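Long-range contacts in motility protein B (PDB 3S0Y), which probably forms with MotA the stator of the flagellar motor, needed for its rotation, and might fasten the torque-generating machinery to the cell wall: residues Glu41-Glu46 with Leu54-Asn59; Asp73-Ile78 with Met125-Gln130; Lys111-Leu116 with Tyr143-Pro148. All blocks are in the same frame, centred on the assembly; numbering follows the deposited sequence.

Contact 1: Glu41-Glu46 with Leu54-Asn59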
ATOM      1  N   GLU A  41     -10.525  -6.994  19.168  1.00 45.95           N
ATOM      2  CA  GLU A  41     -11.440  -5.838  19.112  1.00 44.08           C
ATOM      3  C   GLU A  41     -10.763  -4.504  18.725  1.00 40.31           C
ATOM      4  O   GLU A  41      -9.602  -4.241  19.045  1.00 39.50           O
ATOM      5  CB  GLU A  41     -12.133  -5.700  20.482  1.00 45.81           C
ATOM      6  CG  GLU A  41     -13.221  -4.632  20.638  1.00 47.81           C
ATOM      7  CD  GLU A  41     -14.662  -5.150  20.492  1.00 50.90           C
ATOM      8  OE1 GLU A  41     -14.899  -6.379  20.528  1.00 51.74           O
ATOM      9  OE2 GLU A  41     -15.571  -4.302  20.351  1.00 53.43           O
ATOM     10  N   GLY A  42     -11.530  -3.656  18.052  1.00 36.25           N
ATOM     11  CA  GLY A  42     -11.016  -2.423  17.470  1.00 33.33           C
ATOM     12  C   GLY A  42     -10.602  -2.565  16.008  1.00 29.88           C
ATOM     13  O   GLY A  42     -10.273  -1.569  15.363  1.00 29.01           O
ATOM     14  N   SER A  43     -10.593  -3.789  15.473  0.60 28.51           N
ATOM     15  CA  SER A  43     -10.299  -3.961  14.044  0.60 26.97           C
ATOM     16  C   SER A  43     -11.507  -3.536  13.207  0.60 26.22           C
ATOM     17  O   SER A  43     -12.657  -3.674  13.659  0.60 26.64           O
ATOM     18  CB  SER A  43      -9.935  -5.401  13.720  0.60 26.49           C
ATOM     19  OG  SER A  43      -8.788  -5.807  14.440  0.60 28.51           O
ATOM     20  N   VAL A  44     -11.244  -3.021  12.004  0.60 24.70           N
ATOM     21  CA  VAL A  44     -12.299  -2.739  11.039  0.60 24.54           C
ATOM     22  C   VAL A  44     -11.992  -3.363   9.678  0.60 23.76           C
ATOM     23  O   VAL A  44     -10.834  -3.571   9.316  0.60 21.96           O
ATOM     24  CB  VAL A  44     -12.585  -1.225  10.861  0.60 25.29           C
ATOM     25  CG1 VAL A  44     -13.137  -0.624  12.147  0.60 26.20           C
ATOM     26  CG2 VAL A  44     -11.346  -0.471  10.424  0.60 24.30           C
ATOM     27  N   LEU A  45     -13.059  -3.692   8.956  1.00 22.93           N
ATOM     28  CA  LEU A  45     -12.982  -4.175   7.591  1.00 23.60           C
ATOM     29  C   LEU A  45     -13.558  -3.082   6.699  1.00 23.18           C
ATOM     30  O   LEU A  45     -14.692  -2.667   6.904  1.00 24.66           O
ATOM     31  CB  LEU A  45     -13.776  -5.461   7.419  1.00 24.19           C
ATOM     32  CG  LEU A  45     -13.859  -6.030   5.998  1.00 24.31           C
ATOM     33  CD1 LEU A  45     -12.505  -6.496   5.559  1.00 26.10           C
ATOM     34  CD2 LEU A  45     -14.937  -7.155   5.906  1.00 27.29           C
ATOM     35  N   GLU A  46     -12.765  -2.591   5.765  1.00 22.15           N
ATOM     36  CA  GLU A  46     -13.204  -1.541   4.852  1.00 22.50           C
ATOM     37  C   GLU A  46     -13.264  -2.068   3.433  1.00 22.21           C
ATOM     38  O   GLU A  46     -12.338  -2.766   2.984  1.00 21.74           O
ATOM     39  CB  GLU A  46     -12.251  -0.347   4.892  1.00 22.90           C
ATOM     40  CG  GLU A  46     -12.702   0.831   3.988  1.00 25.77           C
ATOM     41  CD  GLU A  46     -11.750   2.032   3.966  1.00 32.12           C
ATOM     42  OE1 GLU A  46     -10.604   1.911   4.437  1.00 35.25           O
ATOM     43  OE2 GLU A  46     -12.162   3.108   3.446  1.00 36.38           O
ATOM     44  N   LEU A  54      -8.371  -4.894   5.723  1.00 19.26           N
ATOM     45  CA  LEU A  54      -8.515  -5.229   7.138  1.00 19.92           C
ATOM     46  C   LEU A  54      -7.540  -4.354   7.926  1.00 19.29           C
ATOM     47  O   LEU A  54      -6.331  -4.415   7.708  1.00 19.14           O
ATOM     48  CB  LEU A  54      -8.240  -6.712   7.376  1.00 21.11           C
ATOM     49  CG  LEU A  54      -8.421  -7.211   8.799  1.00 22.04           C
ATOM     50  CD1 LEU A  54      -9.909  -7.030   9.274  1.00 22.62           C
ATOM     51  CD2 LEU A  54      -7.961  -8.699   8.956  1.00 21.54           C
ATOM     52  N   LYS A  55      -8.070  -3.520   8.813  1.00 19.19           N
ATOM     53  CA  LYS A  55      -7.255  -2.605   9.606  1.00 19.38           C
ATOM     54  C   LYS A  55      -7.155  -3.089  11.052  1.00 19.64           C
ATOM     55  O   LYS A  55      -8.167  -3.290  11.713  1.00 20.29           O
ATOM     56  CB  LYS A  55      -7.828  -1.190   9.588  1.00 20.61           C
ATOM     57  CG  LYS A  55      -8.114  -0.662   8.216  1.00 23.14           C
ATOM     58  CD  LYS A  55      -8.487   0.800   8.283  1.00 26.94           C
ATOM     59  CE  LYS A  55      -9.000   1.262   6.958  1.00 30.18           C
ATOM     60  NZ  LYS A  55      -9.245   2.754   6.925  1.00 32.90           N
ATOM     61  N   LEU A  56      -5.916  -3.255  11.508  1.00 19.07           N
ATOM     62  CA  LEU A  56      -5.588  -3.803  12.809  1.00 20.05           C
ATOM     63  C   LEU A  56      -4.856  -2.758  13.641  1.00 19.14           C
ATOM     64  O   LEU A  56      -3.767  -2.337  13.282  1.00 20.47           O
ATOM     65  CB  LEU A  56      -4.668  -5.006  12.647  1.00 20.46           C
ATOM     66  CG  LEU A  56      -5.259  -6.017  11.624  1.00 21.43           C
ATOM     67  CD1 LEU A  56      -4.181  -7.002  11.177  1.00 25.99           C
ATOM     68  CD2 LEU A  56      -6.520  -6.683  12.207  1.00 25.60           C
ATOM     69  N   PRO A  57      -5.437  -2.363  14.769  1.00 21.12           N
ATOM     70  CA  PRO A  57      -4.710  -1.469  15.664  1.00 20.42           C
ATOM     71  C   PRO A  57      -3.433  -2.116  16.173  1.00 19.82           C
ATOM     72  O   PRO A  57      -3.345  -3.329  16.300  1.00 19.84           O
ATOM     73  CB  PRO A  57      -5.689  -1.172  16.788  1.00 22.15           C
ATOM     74  CG  PRO A  57      -6.919  -1.965  16.523  1.00 24.58           C
ATOM     75  CD  PRO A  57      -6.729  -2.807  15.316  1.00 21.67           C
ATOM     76  N   SER A  58      -2.430  -1.284  16.407  1.00 18.83           N
ATOM     77  CA  SER A  58      -1.099  -1.727  16.811  1.00 18.94           C
ATOM     78  C   SER A  58      -1.101  -2.782  17.888  1.00 20.20           C
ATOM     79  O   SER A  58      -0.345  -3.762  17.825  1.00 20.86           O
ATOM     80  CB  SER A  58      -0.307  -0.520  17.330  1.00 18.24           C
ATOM     81  OG  SER A  58       1.016  -0.914  17.711  1.00 20.97           O
ATOM     82  N   ASN A  59      -1.935  -2.549  18.901  1.00 21.26           N
ATOM     83  CA  ASN A  59      -1.978  -3.375  20.093  1.00 23.15           C
ATOM     84  C   ASN A  59      -2.517  -4.791  19.882  1.00 23.51           C
ATOM     85  O   ASN A  59      -2.286  -5.656  20.724  1.00 25.42           O
ATOM     86  CB  ASN A  59      -2.784  -2.666  21.201  1.00 24.45           C
ATOM     87  CG  ASN A  59      -4.208  -2.385  20.787  1.00 25.25           C
ATOM     88  OD1 ASN A  59      -4.472  -1.543  19.901  1.00 23.48           O
ATOM     89  ND2 ASN A  59      -5.138  -3.108  21.388  1.00 26.80           N
TER
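V44 and K55 form the antiparallel hydrogen-bonded pair at the middle of this contact, a reciprocal pair of main-chain bonds. K55 N gives the shorter, nearly straight one, 2.8 Å to V44 O (N-H...O angle 175°). The return bond from V44 N to K55 O is longer, at 3.1 Å. One step further, L45 and L54 are a non-hydrogen-bonded pair with CA atoms 4.6 Å apart. The S43 CA is also 3.2 Å from K55 O, a CA-H...O contact beside the regular bond.

Charge pairing follows on the face that carries V44, K55 and E46. The chain of K55 is extended beyond CG and slants past V44, so that NZ arrives diagonally at E46, whose OE1 is 3.0 Å from K55 NZ. As a hydrogen bond this salt bridge is weak, and E31 offers NZ a second, long and weak ion pair.

Van der Waals contacts fill the rest. The apolar one is V44 CG2 resting on the aliphatic part of K55, 3.7 Å from its CB, with CD about as near. On the other face L54 CG stands anti to the backbone N (chi1 -177°), and its CD1 lies 3.6 Å from V44 O. Where the chain turns a corner at G42, the ring of P57 closes the end of the ladder, its CG 3.6 Å from G42 O.

The two segments belong to the beta hairpin of strands 43-48 and 51-56 in the mixed sheet of the OmpA-like domain. Strand 31-36 flanks it beyond S43 and L45, strand 164-169 beyond L54 and L56, and P57 touches M159 of helix 155-161.

Contact 2: Asp73-Ile78 with Met125-Gln130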
ATOM      1  N   ASP A  73       1.147 -13.231  22.692  1.00 43.75           N
ATOM      2  CA  ASP A  73      -0.270 -13.440  23.016  1.00 44.11           C
ATOM      3  C   ASP A  73      -1.199 -13.213  21.835  1.00 42.49           C
ATOM      4  O   ASP A  73      -2.343 -13.656  21.871  1.00 42.82           O
ATOM      5  CB  ASP A  73      -0.711 -12.513  24.150  1.00 45.41           C
ATOM      6  CG  ASP A  73       0.013 -12.793  25.452  1.00 48.04           C
ATOM      7  OD1 ASP A  73      -0.288 -12.108  26.451  1.00 51.23           O
ATOM      8  OD2 ASP A  73       0.878 -13.693  25.480  1.00 51.21           O
ATOM      9  N   MET A  74      -0.713 -12.515  20.805  1.00 39.83           N
ATOM     10  CA  MET A  74      -1.508 -12.187  19.641  1.00 38.58           C
ATOM     11  C   MET A  74      -1.248 -13.096  18.436  1.00 37.42           C
ATOM     12  O   MET A  74      -1.850 -12.900  17.386  1.00 36.74           O
ATOM     13  CB  MET A  74      -1.217 -10.741  19.246  1.00 37.97           C
ATOM     14  CG  MET A  74      -1.405  -9.731  20.389  1.00 40.02           C
ATOM     15  SD  MET A  74      -3.150  -9.630  20.883  1.00 43.04           S
ATOM     16  CE  MET A  74      -3.070  -8.402  22.194  1.00 45.82           C
ATOM     17  N   MET A  75      -0.340 -14.061  18.569  1.00 36.89           N
ATOM     18  CA  MET A  75      -0.057 -15.002  17.485  1.00 36.13           C
ATOM     19  C   MET A  75      -1.350 -15.621  16.963  1.00 36.25           C
ATOM     20  O   MET A  75      -1.496 -15.833  15.776  1.00 34.73           O
ATOM     21  CB  MET A  75       0.922 -16.097  17.941  1.00 36.85           C
ATOM     22  CG  MET A  75       2.380 -15.656  18.036  1.00 35.82           C
ATOM     23  SD  MET A  75       3.205 -15.410  16.442  1.00 34.62           S
ATOM     24  CE  MET A  75       3.767 -17.065  16.051  1.00 30.15           C
ATOM     25  N   LEU A  76      -2.306 -15.885  17.851  1.00 38.70           N
ATOM     26  CA  LEU A  76      -3.565 -16.492  17.437  1.00 39.91           C
ATOM     27  C   LEU A  76      -4.452 -15.575  16.582  1.00 38.80           C
ATOM     28  O   LEU A  76      -5.268 -16.074  15.813  1.00 39.12           O
ATOM     29  CB  LEU A  76      -4.331 -17.038  18.649  1.00 41.90           C
ATOM     30  CG  LEU A  76      -5.199 -18.289  18.439  1.00 45.05           C
ATOM     31  CD1 LEU A  76      -5.086 -18.902  17.020  1.00 45.72           C
ATOM     32  CD2 LEU A  76      -4.893 -19.359  19.510  1.00 47.63           C
ATOM     33  N   TYR A  77      -4.291 -14.251  16.670  1.00 37.97           N
ATOM     34  CA  TYR A  77      -5.022 -13.366  15.755  1.00 36.90           C
ATOM     35  C   TYR A  77      -4.464 -13.491  14.358  1.00 33.64           C
ATOM     36  O   TYR A  77      -5.209 -13.535  13.390  1.00 33.29           O
ATOM     37  CB  TYR A  77      -5.011 -11.889  16.193  1.00 37.96           C
ATOM     38  CG  TYR A  77      -5.676 -11.635  17.528  1.00 43.98           C
ATOM     39  CD1 TYR A  77      -6.685 -12.480  18.017  1.00 49.80           C
ATOM     40  CD2 TYR A  77      -5.316 -10.537  18.303  1.00 48.60           C
ATOM     41  CE1 TYR A  77      -7.302 -12.241  19.247  1.00 52.59           C
ATOM     42  CE2 TYR A  77      -5.932 -10.289  19.536  1.00 51.61           C
ATOM     43  CZ  TYR A  77      -6.917 -11.144  19.999  1.00 54.09           C
ATOM     44  OH  TYR A  77      -7.511 -10.902  21.219  1.00 57.91           O
ATOM     45  N   ILE A  78      -3.149 -13.568  14.235  1.00 31.41           N
ATOM     46  CA  ILE A  78      -2.579 -13.719  12.921  1.00 28.70           C
ATOM     47  C   ILE A  78      -2.949 -15.085  12.352  1.00 27.83           C
ATOM     48  O   ILE A  78      -3.267 -15.170  11.184  1.00 27.87           O
ATOM     49  CB  ILE A  78      -1.061 -13.438  12.886  1.00 28.78           C
ATOM     50  CG1 ILE A  78      -0.780 -12.016  13.413  1.00 29.29           C
ATOM     51  CG2 ILE A  78      -0.563 -13.567  11.449  1.00 24.25           C
ATOM     52  CD1 ILE A  78       0.545 -11.840  14.134  1.00 32.17           C
ATOM     53  N   MET A 125       3.761 -10.267   7.758  1.00 16.06           N
ATOM     54  CA  MET A 125       3.850 -11.119   6.581  1.00 15.87           C
ATOM     55  C   MET A 125       4.520 -12.447   6.902  1.00 16.08           C
ATOM     56  O   MET A 125       3.994 -13.503   6.529  1.00 16.79           O
ATOM     57  CB  MET A 125       4.595 -10.402   5.438  1.00 15.33           C
ATOM     58  CG  MET A 125       4.501 -11.114   4.077  1.00 17.55           C
ATOM     59  SD  MET A 125       5.730 -10.462   2.910  1.00 17.32           S
ATOM     60  CE  MET A 125       7.223 -11.054   3.666  1.00 20.72           C
ATOM     61  N   LYS A 126       5.643 -12.406   7.611  1.00 16.57           N
ATOM     62  CA  LYS A 126       6.384 -13.623   7.917  1.00 18.29           C
ATOM     63  C   LYS A 126       5.565 -14.532   8.828  1.00 18.51           C
ATOM     64  O   LYS A 126       5.592 -15.754   8.652  1.00 18.51           O
ATOM     65  CB  LYS A 126       7.760 -13.318   8.475  1.00 19.29           C
ATOM     66  CG  LYS A 126       8.672 -12.632   7.431  1.00 22.46           C
ATOM     67  CD  LYS A 126       9.285 -13.633   6.438  1.00 26.13           C
ATOM     68  CE  LYS A 126      10.479 -14.358   7.075  1.00 31.22           C
ATOM     69  NZ  LYS A 126      11.108 -15.346   6.150  1.00 31.40           N
ATOM     70  N   VAL A 127       4.839 -13.955   9.799  1.00 17.68           N
ATOM     71  CA  VAL A 127       3.971 -14.790  10.643  1.00 18.86           C
ATOM     72  C   VAL A 127       2.804 -15.411   9.855  1.00 18.02           C
ATOM     73  O   VAL A 127       2.402 -16.549  10.124  1.00 19.43           O
ATOM     74  CB  VAL A 127       3.455 -14.036  11.882  1.00 19.17           C
ATOM     75  CG1 VAL A 127       2.505 -14.923  12.672  1.00 19.61           C
ATOM     76  CG2 VAL A 127       4.641 -13.558  12.713  1.00 18.88           C
ATOM     77  N   LEU A 128       2.240 -14.673   8.905  1.00 17.22           N
ATOM     78  CA  LEU A 128       1.233 -15.258   8.016  1.00 17.57           C
ATOM     79  C   LEU A 128       1.806 -16.469   7.263  1.00 18.09           C
ATOM     80  O   LEU A 128       1.127 -17.498   7.033  1.00 19.30           O
ATOM     81  CB  LEU A 128       0.731 -14.205   7.020  1.00 16.47           C
ATOM     82  CG  LEU A 128      -0.230 -13.144   7.574  1.00 15.85           C
ATOM     83  CD1 LEU A 128      -0.477 -12.002   6.528  1.00 17.06           C
ATOM     84  CD2 LEU A 128      -1.589 -13.782   7.998  1.00 17.75           C
ATOM     85  N   ILE A 129       3.064 -16.341   6.854  1.00 17.74           N
ATOM     86  CA  ILE A 129       3.745 -17.432   6.163  1.00 18.43           C
ATOM     87  C   ILE A 129       3.944 -18.615   7.116  1.00 19.65           C
ATOM     88  O   ILE A 129       3.712 -19.766   6.753  1.00 19.66           O
ATOM     89  CB  ILE A 129       5.062 -16.965   5.527  1.00 17.68           C
ATOM     90  CG1 ILE A 129       4.731 -16.018   4.382  1.00 16.90           C
ATOM     91  CG2 ILE A 129       5.873 -18.193   5.014  1.00 19.74           C
ATOM     92  CD1 ILE A 129       5.892 -15.238   3.847  1.00 18.81           C
ATOM     93  N   GLN A 130       4.326 -18.329   8.349  1.00 20.54           N
ATOM     94  CA  GLN A 130       4.450 -19.386   9.346  1.00 21.43           C
ATOM     95  C   GLN A 130       3.149 -20.184   9.456  1.00 22.07           C
ATOM     96  O   GLN A 130       3.156 -21.406   9.606  1.00 22.74           O
ATOM     97  CB  GLN A 130       4.791 -18.796  10.710  1.00 21.92           C
ATOM     98  CG  GLN A 130       6.248 -18.440  10.934  1.00 22.52           C
ATOM     99  CD  GLN A 130       6.446 -17.898  12.312  1.00 23.98           C
ATOM    100  OE1 GLN A 130       7.047 -18.555  13.192  1.00 27.18           O
ATOM    101  NE2 GLN A 130       5.907 -16.731  12.546  1.00 20.18           N
TER
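I78 meets V127 and L128 across the interface of two helices, and its side chain can be traced outward from the backbone. CB already lies 3.9 Å from V127 CG1. The branch CG2 then enters the angle between two partners: it is 3.6 Å from V127 CG1, and L128 CD2 comes equally close to it. With CG1 beside the backbone N (chi1 -57°), CG2 falls anti to that nitrogen and faces the other helix. The longer branch ends in CD1, 3.9 Å from V127 CG1. A single methyl of the valine is therefore touched by CB, CG2 and CD1 of the isoleucine, and the two side chains cross at about a right angle.

One helical turn earlier, M75 reaches the same methyl. Its chain bends at chi2 and chi3, which carries SD to 3.9 Å from V127 CG1. Beyond the sulfur, M75 CE lies 4.1 Å from Q130 NE2, a loose contact at the more exposed edge. Apart from the Q130 amide, the contact is apolar packing: M75 and I78, three residues apart, face V127, L128 and Q130.

Helices 75-86 and 113-130 are successive helices of the OmpA-like alpha/beta domain, with strand 93-98 between them in the chain. L128 continues along helix 75-86 to I81, A82 and I85, and it also touches L138. M125 packs on L138 and F140 of strand 138-142, while I78 leans on L61 in the loop after strand 51-56.

Contact 3: Lys111-Leu116 with Tyr143-Pro148. With SO4 (sulfate ion), chain C.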
ATOM      1  N   LYS A 111      16.034   3.890  12.170  1.00 27.75           N
ATOM      2  CA  LYS A 111      16.573   5.176  11.727  1.00 28.94           C
ATOM      3  C   LYS A 111      15.520   6.045  11.058  1.00 26.67           C
ATOM      4  O   LYS A 111      15.793   7.186  10.777  1.00 27.22           O
ATOM      5  CB  LYS A 111      17.713   4.992  10.717  1.00 30.06           C
ATOM      6  CG  LYS A 111      18.891   4.125  11.177  1.00 34.79           C
ATOM      7  CD  LYS A 111      19.647   3.534   9.948  1.00 37.17           C
ATOM      8  CE  LYS A 111      18.820   2.407   9.316  1.00 37.75           C
ATOM      9  NZ  LYS A 111      19.462   1.629   8.227  1.00 39.03           N
ATOM     10  N   SER A 112      14.353   5.487  10.745  1.00 23.99           N
ATOM     11  CA  SER A 112      13.309   6.251  10.062  1.00 21.71           C
ATOM     12  C   SER A 112      11.987   5.608  10.316  1.00 19.71           C
ATOM     13  O   SER A 112      11.921   4.410  10.581  1.00 19.19           O
ATOM     14  CB  SER A 112      13.562   6.307   8.561  1.00 21.53           C
ATOM     15  OG  SER A 112      13.210   5.098   7.905  1.00 19.84           O
ATOM     16  N   HIS A 113      10.922   6.391  10.168  1.00 18.70           N
ATOM     17  CA  HIS A 113       9.577   5.833  10.283  1.00 18.16           C
ATOM     18  C   HIS A 113       9.280   4.913   9.126  1.00 16.60           C
ATOM     19  O   HIS A 113       8.583   3.917   9.300  1.00 16.26           O
ATOM     20  CB  HIS A 113       8.539   6.933  10.417  1.00 18.55           C
ATOM     21  CG  HIS A 113       8.691   7.725  11.679  1.00 21.93           C
ATOM     22  ND1 HIS A 113       9.233   8.992  11.705  1.00 26.56           N
ATOM     23  CD2 HIS A 113       8.408   7.408  12.965  1.00 22.80           C
ATOM     24  CE1 HIS A 113       9.263   9.428  12.954  1.00 27.98           C
ATOM     25  NE2 HIS A 113       8.778   8.484  13.741  1.00 24.52           N
ATOM     26  N   TYR A 114       9.800   5.212   7.937  1.00 17.06           N
ATOM     27  CA  TYR A 114       9.642   4.265   6.820  1.00 16.87           C
ATOM     28  C   TYR A 114      10.216   2.893   7.166  1.00 16.49           C
ATOM     29  O   TYR A 114       9.588   1.864   6.855  1.00 15.91           O
ATOM     30  CB  TYR A 114      10.332   4.755   5.567  1.00 17.39           C
ATOM     31  CG  TYR A 114       9.614   5.853   4.870  1.00 19.27           C
ATOM     32  CD1 TYR A 114       8.342   5.669   4.341  1.00 22.33           C
ATOM     33  CD2 TYR A 114      10.239   7.071   4.693  1.00 24.50           C
ATOM     34  CE1 TYR A 114       7.707   6.737   3.691  1.00 26.27           C
ATOM     35  CE2 TYR A 114       9.637   8.087   4.072  1.00 27.42           C
ATOM     36  CZ  TYR A 114       8.390   7.924   3.572  1.00 23.77           C
ATOM     37  OH  TYR A 114       7.900   9.032   2.951  1.00 33.05           O
ATOM     38  N   GLU A 115      11.392   2.880   7.785  1.00 17.52           N
ATOM     39  CA  GLU A 115      12.042   1.649   8.201  1.00 17.50           C
ATOM     40  C   GLU A 115      11.214   0.905   9.239  1.00 17.23           C
ATOM     41  O   GLU A 115      11.008  -0.292   9.094  1.00 16.60           O
ATOM     42  CB  GLU A 115      13.468   1.894   8.716  1.00 19.84           C
ATOM     43  CG  GLU A 115      14.266   0.623   8.995  1.00 21.65           C
ATOM     44  CD  GLU A 115      15.650   0.928   9.574  1.00 25.92           C
ATOM     45  OE1 GLU A 115      15.724   1.703  10.546  1.00 30.43           O
ATOM     46  OE2 GLU A 115      16.661   0.411   9.031  1.00 27.06           O
ATOM     47  N   LEU A 116      10.735   1.608  10.270  1.00 17.95           N
ATOM     48  CA  LEU A 116       9.941   0.989  11.310  1.00 17.77           C
ATOM     49  C   LEU A 116       8.684   0.336  10.716  1.00 17.79           C
ATOM     50  O   LEU A 116       8.379  -0.854  10.984  1.00 16.81           O
ATOM     51  CB  LEU A 116       9.595   2.011  12.402  1.00 18.92           C
ATOM     52  CG  LEU A 116       8.608   1.524  13.459  1.00 18.21           C
ATOM     53  CD1 LEU A 116       9.141   0.231  14.168  1.00 18.18           C
ATOM     54  CD2 LEU A 116       8.296   2.661  14.472  1.00 18.05           C
ATOM     55  N   TYR A 143       4.352   2.913   4.518  1.00 14.36           N
ATOM     56  CA  TYR A 143       3.810   4.260   4.270  1.00 15.22           C
ATOM     57  C   TYR A 143       4.514   5.275   5.181  1.00 16.33           C
ATOM     58  O   TYR A 143       4.266   6.482   5.071  1.00 17.28           O
ATOM     59  CB  TYR A 143       2.281   4.270   4.515  1.00 14.75           C
ATOM     60  CG  TYR A 143       1.532   3.530   3.428  1.00 16.09           C
ATOM     61  CD1 TYR A 143       0.816   4.228   2.446  1.00 16.08           C
ATOM     62  CD2 TYR A 143       1.582   2.149   3.332  1.00 17.87           C
ATOM     63  CE1 TYR A 143       0.165   3.567   1.410  1.00 19.22           C
ATOM     64  CE2 TYR A 143       0.943   1.469   2.285  1.00 17.75           C
ATOM     65  CZ  TYR A 143       0.214   2.193   1.344  1.00 20.75           C
ATOM     66  OH  TYR A 143      -0.432   1.557   0.306  1.00 20.20           O
ATOM     67  N   GLY A 144       5.364   4.789   6.084  1.00 16.00           N
ATOM     68  CA  GLY A 144       5.985   5.661   7.093  1.00 16.98           C
ATOM     69  C   GLY A 144       4.913   6.381   7.898  1.00 17.06           C
ATOM     70  O   GLY A 144       3.852   5.791   8.231  1.00 15.44           O
ATOM     71  N   SER A 145       5.146   7.662   8.157  1.00 18.01           N
ATOM     72  CA  SER A 145       4.294   8.459   9.047  1.00 19.51           C
ATOM     73  C   SER A 145       3.254   9.384   8.400  1.00 20.52           C
ATOM     74  O   SER A 145       2.644  10.181   9.097  1.00 21.02           O
ATOM     75  CB  SER A 145       5.191   9.326   9.939  1.00 19.69           C
ATOM     76  OG  SER A 145       5.871  10.307   9.183  1.00 20.56           O
ATOM     77  N   THR A 146       3.067   9.332   7.092  1.00 22.27           N
ATOM     78  CA  THR A 146       2.289  10.405   6.453  1.00 24.03           C
ATOM     79  C   THR A 146       0.864  10.085   6.014  1.00 23.60           C
ATOM     80  O   THR A 146       0.232  10.902   5.302  1.00 24.53           O
ATOM     81  CB  THR A 146       3.043  11.011   5.275  1.00 24.86           C
ATOM     82  OG1 THR A 146       3.719   9.984   4.558  1.00 25.86           O
ATOM     83  CG2 THR A 146       4.023  12.149   5.773  1.00 29.64           C
ATOM     84  N   ASN A 147       0.333   8.949   6.453  0.70 21.87           N
ATOM     85  CA  ASN A 147      -1.079   8.664   6.242  0.70 21.75           C
ATOM     86  C   ASN A 147      -1.802   8.388   7.564  0.70 21.64           C
ATOM     87  O   ASN A 147      -2.250   7.262   7.816  0.70 21.40           O
ATOM     88  CB  ASN A 147      -1.215   7.512   5.252  0.70 20.71           C
ATOM     89  CG  ASN A 147      -0.568   7.847   3.929  0.70 22.96           C
ATOM     90  OD1 ASN A 147      -1.137   8.581   3.109  0.70 28.85           O
ATOM     91  ND2 ASN A 147       0.670   7.406   3.756  0.70 20.51           N
ATOM     92  N   PRO A 148      -1.908   9.417   8.412  1.00 21.50           N
ATOM     93  CA  PRO A 148      -2.541   9.277   9.727  1.00 22.05           C
ATOM     94  C   PRO A 148      -4.045   9.044   9.587  1.00 22.27           C
ATOM     95  O   PRO A 148      -4.620   9.388   8.556  1.00 21.65           O
ATOM     96  CB  PRO A 148      -2.265  10.632  10.371  1.00 23.58           C
ATOM     97  CG  PRO A 148      -2.275  11.551   9.239  1.00 22.99           C
ATOM     98  CD  PRO A 148      -1.524  10.819   8.165  1.00 22.74           C
TER
HETATM   99  S   SO4 C1001      11.044   9.270   8.045  1.00 33.52           S
HETATM  100  O1  SO4 C1001      10.277  10.507   7.878  1.00 33.75           O
HETATM  101  O2  SO4 C1001      12.261   9.476   7.258  1.00 34.23           O
HETATM  102  O3  SO4 C1001      11.453   9.097   9.447  1.00 29.21           O
HETATM  103  O4  SO4 C1001      10.293   8.098   7.585  1.00 31.40           O
HETATM  104  O   HOH W   1       8.709  10.752   9.781  1.00 30.80           O
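A water molecule bridges H113 and S145: it lies 2.7 Å from H113 ND1 and donates to S145 OG at 2.9 Å. S145 OG, between its backbone N and carbonyl carbon (chi1 67°), is turned to this water. The water also donates to O1 of a sulfate ion, probably from the crystallisation liquor. The sulfate sits at the start of helix 113-130. H113 N points almost straight at its O3, 2.9 Å away with an N-H...O angle of 172°, and Y114 N reaches O4 at the same length. H113 ND1 adds a weak bond to O3. At the far side of the imidazole, NE2 is bonded to T103 O, so both ring nitrogens have polar partners.

This is anion binding by the amino end of a helix, where the first amides have no helical acceptors and the helix dipole would favour a negative charge. S112 is the N-cap: its OG accepts from E115 N at 2.9 Å.

Across the contact, Y143-T146 make a type II' beta turn with G144, of positive phi, at its second position. The Y114 ring comes obliquely against this glycine, its CD1 3.6 Å from G144 N, and Y114 CE1 is near Y143 O. H113 CB meets S145 CB at 4.1 Å. S142 OG bonds to Y114 O, tying the helix start to the strand before the turn, while T146 OG1 is weakly bonded to P135 O of the second subunit.

How the contacts relate
Contacts 2 and 3 share helix 113-130, the first near its carboxyl end and the second at its amino end, with centres about 22 Å apart. Both reach the second subunit: Y114 of contact 3 packs on M125 of the other copy, and M125 of contact 2's second segment receives that copy's Y114. Contact 1 precedes both in the chain. It touches contact 2 directly, N59 O lying 3.2 Å from M74 CE, with centres about 15 Å apart. From contact 3 it is separated by about 8 Å between nearest atoms, but S58 is hydrogen-bonded to R120 of the shared helix. The sulfate sits at that helix's amino end, the end away from contact 2.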